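Local coordinates for Mgp-operon protein 3 (Mycoplasma pneumoniae, PDB 6RJ1) that probably acts as a membrane-anchored surface adhesin, its extracellular part taking part in attachment of the bacterium to host cells, probably through sugars, at residues 6-17 with 929-937; 459-467 with 477-485. All coordinates share one frame; numbering follows the deposited sequence.

Overall arrangement
The two contacts illustrate how a long chain can be tied together at very different scales. Interaction 1 closes a loop of 911 residues, laying the N-terminal hairpin 6-17 against the edge strand 928-933 near the other end of the chain. Interaction 2, nested within that loop, joins neighbouring strands with a gap of nine residues between its segments. Their centres are about 25 Å apart and their nearest atoms about 13 Å apart, so they do not touch. The connection is through the eight-stranded mixed sheet: hairpin 6-17 packs on its outermost strand 40-48, whereas 464-468 and 477-482 lie inside it, near the opposite edge. One contact is at the surface and mainly apolar, the other buried and largely backbone-bonded.

Interaction 1 (6-17 with 929-937); sequences YLLQDHNTLTPY and LTGILPLSD
Y6 meets L933 and P934 in succession: its CB lies 3.6 Å from L933 CD2, and farther out its ring slides past the proline in the opposite direction, with Y6 CE1 3.6 Å from P934 CD. With CG anti to the carbonyl carbon (chi1 -53°), the ring extends along 933-935 and its hydroxyl arrives at the backbone, where Y6 OH is 2.8 Å from P934 O. P934 is itself the centre of an inverse gamma turn, which leads the chain out of the strand. Two residues on, L8 also points toward the second segment. Its CD1 touches both G931 CA and L933 CD2, each at 3.8 Å, and the two leucines pass at a slant.

Strands 6-10 and 13-17 form a beta hairpin closed by a type II' turn from D10 to T13, and the open end of the hairpin, through Y6, L8 and Y17, rests on strand 928-933. Strand 6-10 runs nearly antiparallel to its partner, at 163°, yet the short axes approach only to 6.9 Å and no backbone hydrogen bond joins the two strands. T930 and G931 both face I943 of the next strand, 939-945, in a classic beta bulge.

At the hairpin's end Y17, paired through its backbone with Y6, supplies the second tyrosine. Y17 CB is 3.8 Å from L933 CD2, so that one methyl is shared by Y6, L8 and Y17. The tip of Y17 reaches the other way along the strand, crossing T930 at about a right angle, with Y17 OH 3.5 Å from T930 CG2.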
ATOM      1  N   TYR A   6     -16.271   9.270 -25.926  1.00 83.78           N
ATOM      2  CA  TYR A   6     -15.858   8.665 -24.653  1.00 83.11           C
ATOM      3  C   TYR A   6     -14.854   7.566 -24.962  1.00 83.14           C
ATOM      4  O   TYR A   6     -15.138   6.700 -25.787  1.00 83.12           O
ATOM      5  CB  TYR A   6     -17.062   8.072 -23.882  1.00 85.18           C
ATOM      6  CG  TYR A   6     -18.213   9.032 -23.675  1.00 88.62           C
ATOM      7  CD1 TYR A   6     -18.263   9.862 -22.557  1.00 90.02           C
ATOM      8  CD2 TYR A   6     -19.258   9.110 -24.595  1.00 90.58           C
ATOM      9  CE1 TYR A   6     -19.317  10.760 -22.371  1.00 91.23           C
ATOM     10  CE2 TYR A   6     -20.316  10.005 -24.418  1.00 90.25           C
ATOM     11  CZ  TYR A   6     -20.341  10.826 -23.302  1.00 97.01           C
ATOM     12  OH  TYR A   6     -21.377  11.708 -23.119  1.00 98.08           O
ATOM     13  N   LEU A   7     -13.680   7.605 -24.326  1.00 76.30           N
ATOM     14  CA  LEU A   7     -12.630   6.619 -24.557  1.00 74.92           C
ATOM     15  C   LEU A   7     -12.790   5.419 -23.640  1.00 76.42           C
ATOM     16  O   LEU A   7     -12.880   5.593 -22.421  1.00 77.09           O
ATOM     17  CB  LEU A   7     -11.257   7.284 -24.362  1.00 74.78           C
ATOM     18  CG  LEU A   7     -10.197   7.121 -25.452  1.00 79.21           C
ATOM     19  CD1 LEU A   7     -10.763   7.354 -26.830  1.00 79.52           C
ATOM     20  CD2 LEU A   7      -9.064   8.093 -25.230  1.00 81.30           C
ATOM     21  N   LEU A   8     -12.843   4.206 -24.221  1.00 70.22           N
ATOM     22  CA  LEU A   8     -12.962   2.965 -23.458  1.00 69.76           C
ATOM     23  C   LEU A   8     -11.805   2.025 -23.758  1.00 73.71           C
ATOM     24  O   LEU A   8     -11.414   1.882 -24.914  1.00 73.44           O
ATOM     25  CB  LEU A   8     -14.314   2.251 -23.670  1.00 69.71           C
ATOM     26  CG  LEU A   8     -15.605   2.870 -23.069  1.00 74.49           C
ATOM     27  CD1 LEU A   8     -16.796   1.977 -23.334  1.00 74.65           C
ATOM     28  CD2 LEU A   8     -15.512   3.083 -21.560  1.00 77.48           C
ATOM     29  N   GLN A   9     -11.249   1.398 -22.709  1.00 70.26           N
ATOM     30  CA  GLN A   9     -10.144   0.461 -22.850  1.00 70.17           C
ATOM     31  C   GLN A   9     -10.617  -0.972 -23.058  1.00 75.19           C
ATOM     32  O   GLN A   9     -11.625  -1.388 -22.487  1.00 76.03           O
ATOM     33  CB  GLN A   9      -9.237   0.522 -21.615  1.00 71.28           C
ATOM     34  CG  GLN A   9      -7.859  -0.120 -21.809  1.00 70.19           C
ATOM     35  CD  GLN A   9      -7.085  -0.226 -20.523  1.00 77.22           C
ATOM     36  OE1 GLN A   9      -7.194   0.612 -19.626  1.00 69.10           O
ATOM     37  NE2 GLN A   9      -6.270  -1.263 -20.411  1.00 69.72           N
ATOM     38  N   ASP A  10      -9.873  -1.711 -23.891  1.00 71.52           N
ATOM     39  CA  ASP A  10      -9.978  -3.142 -24.157  1.00 71.27           C
ATOM     40  C   ASP A  10      -8.530  -3.595 -24.372  1.00 73.49           C
ATOM     41  O   ASP A  10      -7.986  -3.477 -25.483  1.00 72.86           O
ATOM     42  CB  ASP A  10     -10.894  -3.483 -25.345  1.00 73.45           C
ATOM     43  CG  ASP A  10     -11.114  -4.982 -25.542  1.00 87.43           C
ATOM     44  OD1 ASP A  10     -10.877  -5.759 -24.578  1.00 87.09           O
ATOM     45  OD2 ASP A  10     -11.534  -5.380 -26.654  1.00 96.43           O
ATOM     46  N   HIS A  11      -7.910  -4.077 -23.276  0.50 69.20           N
ATOM     47  CA  HIS A  11      -6.520  -4.508 -23.144  0.50 68.88           C
ATOM     48  C   HIS A  11      -5.527  -3.397 -23.563  0.50 72.06           C
ATOM     49  O   HIS A  11      -5.178  -2.571 -22.716  0.50 71.73           O
ATOM     50  CB  HIS A  11      -6.224  -5.865 -23.824  0.50 69.83           C
ATOM     51  CG  HIS A  11      -4.795  -6.300 -23.653  0.50 73.43           C
ATOM     52  ND1 HIS A  11      -4.003  -6.617 -24.741  0.50 75.13           N
ATOM     53  CD2 HIS A  11      -4.039  -6.370 -22.528  0.50 75.34           C
ATOM     54  CE1 HIS A  11      -2.804  -6.887 -24.246  0.50 74.66           C
ATOM     55  NE2 HIS A  11      -2.780  -6.765 -22.919  0.50 75.07           N
ATOM     56  N   ASN A  12      -5.081  -3.371 -24.843  1.00 67.88           N
ATOM     57  CA  ASN A  12      -4.118  -2.366 -25.336  1.00 67.21           C
ATOM     58  C   ASN A  12      -4.745  -1.337 -26.274  1.00 70.68           C
ATOM     59  O   ASN A  12      -4.055  -0.438 -26.754  1.00 68.91           O
ATOM     60  CB  ASN A  12      -2.895  -3.027 -25.990  1.00 64.43           C
ATOM     61  CG  ASN A  12      -1.945  -3.728 -25.048  1.00 74.08           C
ATOM     62  OD1 ASN A  12      -1.940  -3.539 -23.823  1.00 64.84           O
ATOM     63  ND2 ASN A  12      -1.105  -4.558 -25.617  1.00 67.06           N
ATOM     64  N   THR A  13      -6.056  -1.460 -26.503  1.00 69.05           N
ATOM     65  CA  THR A  13      -6.811  -0.589 -27.390  1.00 69.57           C
ATOM     66  C   THR A  13      -7.710   0.372 -26.621  1.00 74.94           C
ATOM     67  O   THR A  13      -8.434  -0.051 -25.721  1.00 75.60           O
ATOM     68  CB  THR A  13      -7.565  -1.428 -28.443  1.00 72.17           C
ATOM     69  OG1 THR A  13      -6.612  -2.247 -29.124  1.00 71.09           O
ATOM     70  CG2 THR A  13      -8.305  -0.572 -29.461  1.00 67.82           C
ATOM     71  N   LEU A  14      -7.636   1.668 -26.982  1.00 71.17           N
ATOM     72  CA  LEU A  14      -8.466   2.743 -26.453  1.00 70.63           C
ATOM     73  C   LEU A  14      -9.391   3.147 -27.597  1.00 76.80           C
ATOM     74  O   LEU A  14      -8.929   3.730 -28.584  1.00 77.02           O
ATOM     75  CB  LEU A  14      -7.612   3.925 -25.949  1.00 69.94           C
ATOM     76  CG  LEU A  14      -6.684   3.632 -24.755  1.00 73.74           C
ATOM     77  CD1 LEU A  14      -5.824   4.819 -24.434  1.00 73.90           C
ATOM     78  CD2 LEU A  14      -7.460   3.210 -23.522  1.00 72.62           C
ATOM     79  N   THR A  15     -10.680   2.752 -27.510  1.00 74.20           N
ATOM     80  CA  THR A  15     -11.651   2.993 -28.581  1.00 74.13           C
ATOM     81  C   THR A  15     -12.589   4.192 -28.275  1.00 78.53           C
ATOM     82  O   THR A  15     -13.125   4.292 -27.169  1.00 78.00           O
ATOM     83  CB  THR A  15     -12.409   1.680 -28.924  1.00 80.81           C
ATOM     84  OG1 THR A  15     -11.509   0.682 -29.390  1.00 82.03           O
ATOM     85  CG2 THR A  15     -13.496   1.850 -29.964  1.00 81.40           C
ATOM     86  N   PRO A  16     -12.807   5.103 -29.259  1.00 76.08           N
ATOM     87  CA  PRO A  16     -13.735   6.224 -29.024  1.00 76.16           C
ATOM     88  C   PRO A  16     -15.188   5.824 -29.277  1.00 80.79           C
ATOM     89  O   PRO A  16     -15.518   5.348 -30.356  1.00 80.79           O
ATOM     90  CB  PRO A  16     -13.253   7.307 -29.998  1.00 77.43           C
ATOM     91  CG  PRO A  16     -12.504   6.568 -31.067  1.00 81.73           C
ATOM     92  CD  PRO A  16     -12.253   5.148 -30.628  1.00 77.21           C
ATOM     93  N   TYR A  17     -16.046   6.000 -28.273  1.00 77.21           N
ATOM     94  CA  TYR A  17     -17.465   5.688 -28.363  1.00 77.14           C
ATOM     95  C   TYR A  17     -18.266   6.976 -28.494  1.00 82.87           C
ATOM     96  O   TYR A  17     -17.964   7.962 -27.815  1.00 83.35           O
ATOM     97  CB  TYR A  17     -17.929   4.869 -27.148  1.00 77.20           C
ATOM     98  CG  TYR A  17     -17.570   3.404 -27.244  1.00 78.21           C
ATOM     99  CD1 TYR A  17     -16.319   2.944 -26.847  1.00 79.43           C
ATOM    100  CD2 TYR A  17     -18.480   2.474 -27.732  1.00 79.86           C
ATOM    101  CE1 TYR A  17     -15.988   1.590 -26.913  1.00 80.57           C
ATOM    102  CE2 TYR A  17     -18.160   1.119 -27.811  1.00 80.98           C
ATOM    103  CZ  TYR A  17     -16.911   0.681 -27.406  1.00 87.89           C
ATOM    104  OH  TYR A  17     -16.586  -0.652 -27.491  1.00 88.29           O
ATOM    105  N   LEU A 929     -18.333  -6.686 -18.899  1.00 77.44           N
ATOM    106  CA  LEU A 929     -18.454  -5.261 -19.146  1.00 76.40           C
ATOM    107  C   LEU A 929     -17.396  -4.663 -20.091  1.00 81.46           C
ATOM    108  O   LEU A 929     -16.193  -4.814 -19.856  1.00 80.93           O
ATOM    109  CB  LEU A 929     -18.456  -4.538 -17.798  1.00 75.85           C
ATOM    110  CG  LEU A 929     -18.536  -3.028 -17.829  1.00 79.56           C
ATOM    111  CD1 LEU A 929     -19.969  -2.549 -17.936  1.00 78.74           C
ATOM    112  CD2 LEU A 929     -17.888  -2.462 -16.618  1.00 81.56           C
ATOM    113  N   THR A 930     -17.863  -3.940 -21.136  1.00 78.36           N
ATOM    114  CA  THR A 930     -17.008  -3.207 -22.085  1.00 77.81           C
ATOM    115  C   THR A 930     -16.700  -1.824 -21.473  1.00 81.17           C
ATOM    116  O   THR A 930     -15.587  -1.303 -21.613  1.00 81.47           O
ATOM    117  CB  THR A 930     -17.701  -3.096 -23.448  1.00 81.00           C
ATOM    118  OG1 THR A 930     -18.014  -4.403 -23.915  1.00 82.15           O
ATOM    119  CG2 THR A 930     -16.869  -2.369 -24.484  1.00 76.10           C
ATOM    120  N   GLY A 931     -17.696  -1.270 -20.794  1.00 76.48           N
ATOM    121  CA  GLY A 931     -17.610   0.017 -20.126  1.00 75.77           C
ATOM    122  C   GLY A 931     -18.959   0.675 -19.952  1.00 78.23           C
ATOM    123  O   GLY A 931     -19.988   0.143 -20.372  1.00 75.77           O
ATOM    124  N   ILE A 932     -18.944   1.844 -19.312  1.00 76.07           N
ATOM    125  CA  ILE A 932     -20.125   2.663 -19.041  1.00 76.15           C
ATOM    126  C   ILE A 932     -19.928   4.074 -19.615  1.00 82.25           C
ATOM    127  O   ILE A 932     -18.915   4.724 -19.341  1.00 82.71           O
ATOM    128  CB  ILE A 932     -20.482   2.669 -17.517  1.00 79.01           C
ATOM    129  CG1 ILE A 932     -20.715   1.233 -16.997  1.00 78.78           C
ATOM    130  CG2 ILE A 932     -21.707   3.565 -17.220  1.00 79.98           C
ATOM    131  CD1 ILE A 932     -20.417   1.019 -15.615  1.00 80.61           C
ATOM    132  N   LEU A 933     -20.901   4.543 -20.410  1.00 79.88           N
ATOM    133  CA  LEU A 933     -20.862   5.869 -21.028  1.00 80.16           C
ATOM    134  C   LEU A 933     -21.816   6.827 -20.327  1.00 85.67           C
ATOM    135  O   LEU A 933     -23.022   6.570 -20.341  1.00 84.54           O
ATOM    136  CB  LEU A 933     -21.237   5.819 -22.524  1.00 80.02           C
ATOM    137  CG  LEU A 933     -20.553   4.803 -23.433  1.00 84.84           C
ATOM    138  CD1 LEU A 933     -21.156   4.851 -24.810  1.00 85.05           C
ATOM    139  CD2 LEU A 933     -19.057   5.044 -23.536  1.00 86.90           C
ATOM    140  N   PRO A 934     -21.335   7.956 -19.746  1.00 84.41           N
ATOM    141  CA  PRO A 934     -22.275   8.921 -19.153  1.00 84.94           C
ATOM    142  C   PRO A 934     -22.888   9.775 -20.267  1.00 91.23           C
ATOM    143  O   PRO A 934     -22.354  10.828 -20.625  1.00 91.03           O
ATOM    144  CB  PRO A 934     -21.412   9.730 -18.173  1.00 86.48           C
ATOM    145  CG  PRO A 934     -20.014   9.473 -18.560  1.00 90.87           C
ATOM    146  CD  PRO A 934     -19.947   8.439 -19.651  1.00 86.17           C
ATOM    147  N   LEU A 935     -23.991   9.268 -20.856  1.00 89.16           N
ATOM    148  CA  LEU A 935     -24.714   9.891 -21.968  1.00 89.84           C
ATOM    149  C   LEU A 935     -25.221  11.300 -21.665  1.00 96.30           C
ATOM    150  O   LEU A 935     -25.306  12.130 -22.574  1.00 95.80           O
ATOM    151  CB  LEU A 935     -25.884   9.008 -22.426  1.00 89.75           C
ATOM    152  CG  LEU A 935     -25.564   7.609 -22.944  1.00 94.13           C
ATOM    153  CD1 LEU A 935     -26.845   6.824 -23.136  1.00 94.61           C
ATOM    154  CD2 LEU A 935     -24.786   7.658 -24.252  1.00 95.31           C
ATOM    155  N   SER A 936     -25.587  11.547 -20.394  1.00 94.53           N
ATOM    156  CA  SER A 936     -26.077  12.823 -19.870  1.00 95.00           C
ATOM    157  C   SER A 936     -26.126  12.773 -18.340  1.00 99.81           C
ATOM    158  O   SER A 936     -25.797  11.743 -17.736  1.00 99.41           O
ATOM    159  CB  SER A 936     -27.457  13.166 -20.443  1.00 98.30           C
ATOM    160  OG  SER A 936     -28.479  12.315 -19.949  1.00107.27           O
ATOM    161  N   ASP A 937     -26.552  13.887 -17.721  1.00 97.38           N
ATOM    162  CA  ASP A 937     -26.719  14.013 -16.276  1.00 98.01           C
ATOM    163  C   ASP A 937     -27.810  13.048 -15.792  1.00100.96           C
ATOM    164  O   ASP A 937     -27.738  12.550 -14.662  1.00100.19           O
ATOM    165  CB  ASP A 937     -27.086  15.471 -15.911  1.00100.77           C
ATOM    166  CG  ASP A 937     -28.360  16.015 -16.557  1.00117.09           C
ATOM    167  OD1 ASP A 937     -28.477  15.941 -17.805  1.00119.14           O
ATOM    168  OD2 ASP A 937     -29.225  16.537 -15.817  1.00122.87           O
TER

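Interaction 2 (459-467 with 477-485); sequences AYLNGQIVV and WYWVVGEDQ
The hydroxyl of Y460 has two partners, E483 OE2, to which Y460 OH donates at 2.8 Å, and K52 NZ. OE2 is met from above the carboxylate plane, which stands at 88° to the ring, and OE2 lies at the ring's edge. E483 reaches there with its chain fully extended, CG anti to the backbone N (chi1 -160°). K52 also forms a salt bridge with E483 OE1, probably keeping the carboxylate ionised.

Beyond this polar end, strands 464-468 and 477-482 form an antiparallel beta hairpin. E483 N donates to G463 O. I465 N to V481 O and V481 N to I465 O are nearly straight, each 2.8 Å. The next pair is uneven: W479 N to V467 O is straight and in the carbonyl plane, whereas V467 N to W479 O, at 3.0 Å, is bent and comes from above it. On their shared face, I465 CB lies 3.8 Å from V481 CG2 and V467 CB 3.9 Å from W479 CB.

A type I' turn from L461 to Q464 joins strand 464-468 to its other neighbour, strand 457-461. I465 and V467 pack on strand 114-121, V466 on helix 701-712, and W479 on strand 487-492 and helix 446-454.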
ATOM      1  N   ALA A 459       0.026  10.131 -13.581  1.00 69.59           N
ATOM      2  CA  ALA A 459      -0.590  11.448 -13.483  1.00 69.04           C
ATOM      3  C   ALA A 459       0.262  12.440 -14.259  1.00 74.21           C
ATOM      4  O   ALA A 459       1.496  12.353 -14.231  1.00 73.50           O
ATOM      5  CB  ALA A 459      -0.687  11.881 -12.029  1.00 69.52           C
ATOM      6  N   TYR A 460      -0.398  13.373 -14.967  1.00 72.19           N
ATOM      7  CA  TYR A 460       0.275  14.415 -15.737  1.00 72.54           C
ATOM      8  C   TYR A 460      -0.028  15.767 -15.105  1.00 78.43           C
ATOM      9  O   TYR A 460      -1.191  16.087 -14.859  1.00 78.25           O
ATOM     10  CB  TYR A 460      -0.142  14.374 -17.223  1.00 73.82           C
ATOM     11  CG  TYR A 460       0.473  15.472 -18.065  1.00 76.76           C
ATOM     12  CD1 TYR A 460      -0.088  16.745 -18.103  1.00 79.42           C
ATOM     13  CD2 TYR A 460       1.615  15.239 -18.826  1.00 77.79           C
ATOM     14  CE1 TYR A 460       0.478  17.764 -18.867  1.00 80.86           C
ATOM     15  CE2 TYR A 460       2.190  16.251 -19.598  1.00 78.81           C
ATOM     16  CZ  TYR A 460       1.611  17.511 -19.619  1.00 87.63           C
ATOM     17  OH  TYR A 460       2.152  18.522 -20.376  1.00 90.99           O
ATOM     18  N   LEU A 461       1.017  16.560 -14.861  1.00 77.37           N
ATOM     19  CA  LEU A 461       0.900  17.896 -14.283  1.00 78.64           C
ATOM     20  C   LEU A 461       1.916  18.862 -14.890  1.00 85.71           C
ATOM     21  O   LEU A 461       3.090  18.852 -14.507  1.00 86.02           O
ATOM     22  CB  LEU A 461       1.016  17.860 -12.741  1.00 78.85           C
ATOM     23  CG  LEU A 461       0.683  19.173 -11.996  1.00 83.73           C
ATOM     24  CD1 LEU A 461      -0.810  19.434 -11.973  1.00 84.14           C
ATOM     25  CD2 LEU A 461       1.240  19.163 -10.580  1.00 84.57           C
ATOM     26  N   ASN A 462       1.451  19.697 -15.837  1.00 83.30           N
ATOM     27  CA  ASN A 462       2.235  20.737 -16.498  1.00 83.99           C
ATOM     28  C   ASN A 462       3.628  20.271 -16.971  1.00 88.66           C
ATOM     29  O   ASN A 462       4.655  20.702 -16.430  1.00 88.91           O
ATOM     30  CB  ASN A 462       2.331  21.982 -15.591  1.00 87.74           C
ATOM     31  CG  ASN A 462       1.031  22.745 -15.466  1.00117.40           C
ATOM     32  OD1 ASN A 462       0.109  22.356 -14.733  1.00105.65           O
ATOM     33  ND2 ASN A 462       0.932  23.853 -16.191  1.00115.14           N
ATOM     34  N   GLY A 463       3.639  19.375 -17.960  1.00 84.76           N
ATOM     35  CA  GLY A 463       4.860  18.835 -18.559  1.00 84.04           C
ATOM     36  C   GLY A 463       5.598  17.804 -17.729  1.00 85.85           C
ATOM     37  O   GLY A 463       6.651  17.311 -18.145  1.00 85.48           O
ATOM     38  N   GLN A 464       5.053  17.476 -16.553  1.00 80.70           N
ATOM     39  CA  GLN A 464       5.646  16.498 -15.643  1.00 79.61           C
ATOM     40  C   GLN A 464       4.735  15.297 -15.517  1.00 80.30           C
ATOM     41  O   GLN A 464       3.520  15.449 -15.368  1.00 79.56           O
ATOM     42  CB  GLN A 464       5.921  17.098 -14.250  1.00 80.80           C
ATOM     43  CG  GLN A 464       6.820  18.318 -14.274  1.00 95.46           C
ATOM     44  CD  GLN A 464       7.831  18.250 -13.176  1.00112.31           C
ATOM     45  OE1 GLN A 464       8.862  17.586 -13.303  1.00106.60           O
ATOM     46  NE2 GLN A 464       7.555  18.940 -12.076  1.00105.51           N
ATOM     47  N   ILE A 465       5.327  14.105 -15.577  1.00 74.08           N
ATOM     48  CA  ILE A 465       4.598  12.854 -15.435  1.00 72.38           C
ATOM     49  C   ILE A 465       5.067  12.183 -14.165  1.00 72.14           C
ATOM     50  O   ILE A 465       6.272  12.038 -13.946  1.00 71.26           O
ATOM     51  CB  ILE A 465       4.724  11.942 -16.688  1.00 75.62           C
ATOM     52  CG1 ILE A 465       4.196  12.647 -17.960  1.00 76.34           C
ATOM     53  CG2 ILE A 465       4.002  10.616 -16.474  1.00 75.89           C
ATOM     54  CD1 ILE A 465       5.238  13.120 -18.884  1.00 83.47           C
ATOM     55  N   VAL A 466       4.112  11.809 -13.315  1.00 66.70           N
ATOM     56  CA  VAL A 466       4.367  11.121 -12.057  1.00 65.69           C
ATOM     57  C   VAL A 466       3.871   9.690 -12.201  1.00 67.98           C
ATOM     58  O   VAL A 466       2.749   9.479 -12.646  1.00 67.34           O
ATOM     59  CB  VAL A 466       3.752  11.847 -10.823  1.00 69.85           C
ATOM     60  CG1 VAL A 466       4.201  11.195  -9.514  1.00 69.43           C
ATOM     61  CG2 VAL A 466       4.104  13.335 -10.824  1.00 69.93           C
ATOM     62  N   VAL A 467       4.721   8.711 -11.871  1.00 64.21           N
ATOM     63  CA  VAL A 467       4.392   7.280 -11.938  1.00 63.23           C
ATOM     64  C   VAL A 467       4.608   6.679 -10.563  1.00 64.50           C
ATOM     65  O   VAL A 467       5.637   6.936  -9.952  1.00 64.34           O
ATOM     66  CB  VAL A 467       5.179   6.522 -13.052  1.00 67.13           C
ATOM     67  CG1 VAL A 467       4.861   5.025 -13.051  1.00 66.55           C
ATOM     68  CG2 VAL A 467       4.911   7.128 -14.430  1.00 66.73           C
ATOM     69  N   TRP A 477      10.009   2.946  -4.790  1.00 58.04           N
ATOM     70  CA  TRP A 477      10.345   4.145  -5.560  1.00 58.09           C
ATOM     71  C   TRP A 477       9.174   4.666  -6.395  1.00 62.24           C
ATOM     72  O   TRP A 477       8.147   3.993  -6.516  1.00 62.10           O
ATOM     73  CB  TRP A 477      11.586   3.884  -6.435  1.00 56.94           C
ATOM     74  CG  TRP A 477      11.443   2.679  -7.313  1.00 57.90           C
ATOM     75  CD1 TRP A 477      10.730   2.589  -8.474  1.00 60.88           C
ATOM     76  CD2 TRP A 477      12.012   1.381  -7.085  1.00 57.40           C
ATOM     77  NE1 TRP A 477      10.840   1.322  -8.999  1.00 60.46           N
ATOM     78  CE2 TRP A 477      11.611   0.554  -8.160  1.00 61.52           C
ATOM     79  CE3 TRP A 477      12.845   0.841  -6.091  1.00 58.42           C
ATOM     80  CZ2 TRP A 477      12.002  -0.785  -8.259  1.00 60.43           C
ATOM     81  CZ3 TRP A 477      13.224  -0.490  -6.184  1.00 59.95           C
ATOM     82  CH2 TRP A 477      12.799  -1.289  -7.255  1.00 60.61           C
ATOM     83  N   TYR A 478       9.331   5.872  -6.964  1.00 58.92           N
ATOM     84  CA  TYR A 478       8.316   6.526  -7.797  1.00 59.02           C
ATOM     85  C   TYR A 478       8.991   7.434  -8.817  1.00 63.83           C
ATOM     86  O   TYR A 478      10.126   7.846  -8.607  1.00 63.94           O
ATOM     87  CB  TYR A 478       7.321   7.320  -6.929  1.00 60.00           C
ATOM     88  CG  TYR A 478       7.953   8.462  -6.156  1.00 61.02           C
ATOM     89  CD1 TYR A 478       8.630   8.231  -4.960  1.00 61.72           C
ATOM     90  CD2 TYR A 478       7.856   9.775  -6.611  1.00 62.04           C
ATOM     91  CE1 TYR A 478       9.208   9.274  -4.246  1.00 62.14           C
ATOM     92  CE2 TYR A 478       8.431  10.828  -5.903  1.00 63.29           C
ATOM     93  CZ  TYR A 478       9.100  10.573  -4.715  1.00 71.67           C
ATOM     94  OH  TYR A 478       9.660  11.606  -4.007  1.00 73.73           O
ATOM     95  N   TRP A 479       8.297   7.763  -9.899  1.00 60.95           N
ATOM     96  CA  TRP A 479       8.858   8.610 -10.944  1.00 61.11           C
ATOM     97  C   TRP A 479       8.263   9.997 -11.007  1.00 64.92           C
ATOM     98  O   TRP A 479       7.081  10.171 -10.748  1.00 64.26           O
ATOM     99  CB  TRP A 479       8.693   7.943 -12.314  1.00 59.68           C
ATOM    100  CG  TRP A 479       9.735   6.918 -12.602  1.00 60.71           C
ATOM    101  CD1 TRP A 479      10.938   7.121 -13.208  1.00 63.69           C
ATOM    102  CD2 TRP A 479       9.670   5.520 -12.291  1.00 60.68           C
ATOM    103  NE1 TRP A 479      11.634   5.935 -13.289  1.00 63.38           N
ATOM    104  CE2 TRP A 479      10.867   4.929 -12.756  1.00 64.73           C
ATOM    105  CE3 TRP A 479       8.711   4.704 -11.666  1.00 62.08           C
ATOM    106  CZ2 TRP A 479      11.133   3.565 -12.612  1.00 63.99           C
ATOM    107  CZ3 TRP A 479       8.976   3.351 -11.528  1.00 63.72           C
ATOM    108  CH2 TRP A 479      10.172   2.794 -11.995  1.00 64.41           C
ATOM    109  N   VAL A 480       9.099  10.974 -11.350  1.00 61.50           N
ATOM    110  CA  VAL A 480       8.770  12.360 -11.665  1.00 62.09           C
ATOM    111  C   VAL A 480       9.652  12.621 -12.904  1.00 70.42           C
ATOM    112  O   VAL A 480      10.878  12.778 -12.787  1.00 69.74           O
ATOM    113  CB  VAL A 480       8.996  13.406 -10.536  1.00 64.63           C
ATOM    114  CG1 VAL A 480       8.715  14.820 -11.051  1.00 64.36           C
ATOM    115  CG2 VAL A 480       8.138  13.110  -9.315  1.00 63.69           C
ATOM    116  N   VAL A 481       9.043  12.535 -14.089  1.00 69.83           N
ATOM    117  CA  VAL A 481       9.762  12.682 -15.357  1.00 70.80           C
ATOM    118  C   VAL A 481       9.235  13.852 -16.168  1.00 77.99           C
ATOM    119  O   VAL A 481       8.066  14.215 -16.049  1.00 77.56           O
ATOM    120  CB  VAL A 481       9.788  11.363 -16.192  1.00 74.38           C
ATOM    121  CG1 VAL A 481      10.629  10.292 -15.519  1.00 74.11           C
ATOM    122  CG2 VAL A 481       8.382  10.838 -16.469  1.00 74.19           C
ATOM    123  N   GLY A 482      10.105  14.426 -16.987  1.00 77.24           N
ATOM    124  CA  GLY A 482       9.736  15.507 -17.889  1.00 78.04           C
ATOM    125  C   GLY A 482       9.206  14.917 -19.178  1.00 84.98           C
ATOM    126  O   GLY A 482       9.680  13.865 -19.628  1.00 85.11           O
ATOM    127  N   GLU A 483       8.205  15.575 -19.769  1.00 83.32           N
ATOM    128  CA  GLU A 483       7.601  15.165 -21.038  1.00 84.00           C
ATOM    129  C   GLU A 483       8.675  15.222 -22.144  1.00 90.54           C
ATOM    130  O   GLU A 483       8.775  14.313 -22.967  1.00 90.68           O
ATOM    131  CB  GLU A 483       6.437  16.109 -21.360  1.00 85.37           C
ATOM    132  CG  GLU A 483       5.440  15.561 -22.362  1.00 96.84           C
ATOM    133  CD  GLU A 483       4.310  16.503 -22.735  1.00116.74           C
ATOM    134  OE1 GLU A 483       3.554  16.162 -23.674  1.00109.46           O
ATOM    135  OE2 GLU A 483       4.180  17.578 -22.103  1.00109.11           O
ATOM    136  N   ASP A 484       9.507  16.273 -22.102  1.00 88.05           N
ATOM    137  CA  ASP A 484      10.610  16.564 -23.010  1.00 88.49           C
ATOM    138  C   ASP A 484      11.773  15.558 -22.922  1.00 92.31           C
ATOM    139  O   ASP A 484      12.516  15.425 -23.900  1.00 92.81           O
ATOM    140  CB  ASP A 484      11.133  17.985 -22.726  1.00 91.19           C
ATOM    141  CG  ASP A 484      11.499  18.220 -21.264  1.00109.73           C
ATOM    142  OD1 ASP A 484      10.579  18.205 -20.407  1.00110.66           O
ATOM    143  OD2 ASP A 484      12.703  18.416 -20.975  1.00119.41           O
ATOM    144  N   GLN A 485      11.966  14.902 -21.745  1.00 87.03           N
ATOM    145  CA  GLN A 485      13.052  13.939 -21.480  1.00 85.56           C
ATOM    146  C   GLN A 485      12.917  12.633 -22.276  1.00 86.63           C
ATOM    147  O   GLN A 485      11.813  12.263 -22.666  1.00 86.39           O
ATOM    148  CB  GLN A 485      13.136  13.611 -19.977  1.00 86.90           C
ATOM    149  CG  GLN A 485      13.737  14.713 -19.099  1.00105.82           C
ATOM    150  CD  GLN A 485      14.024  14.260 -17.674  1.00123.65           C
ATOM    151  OE1 GLN A 485      13.255  13.513 -17.043  1.00116.75           O
ATOM    152  NE2 GLN A 485      15.142  14.724 -17.121  1.00114.49           N
TER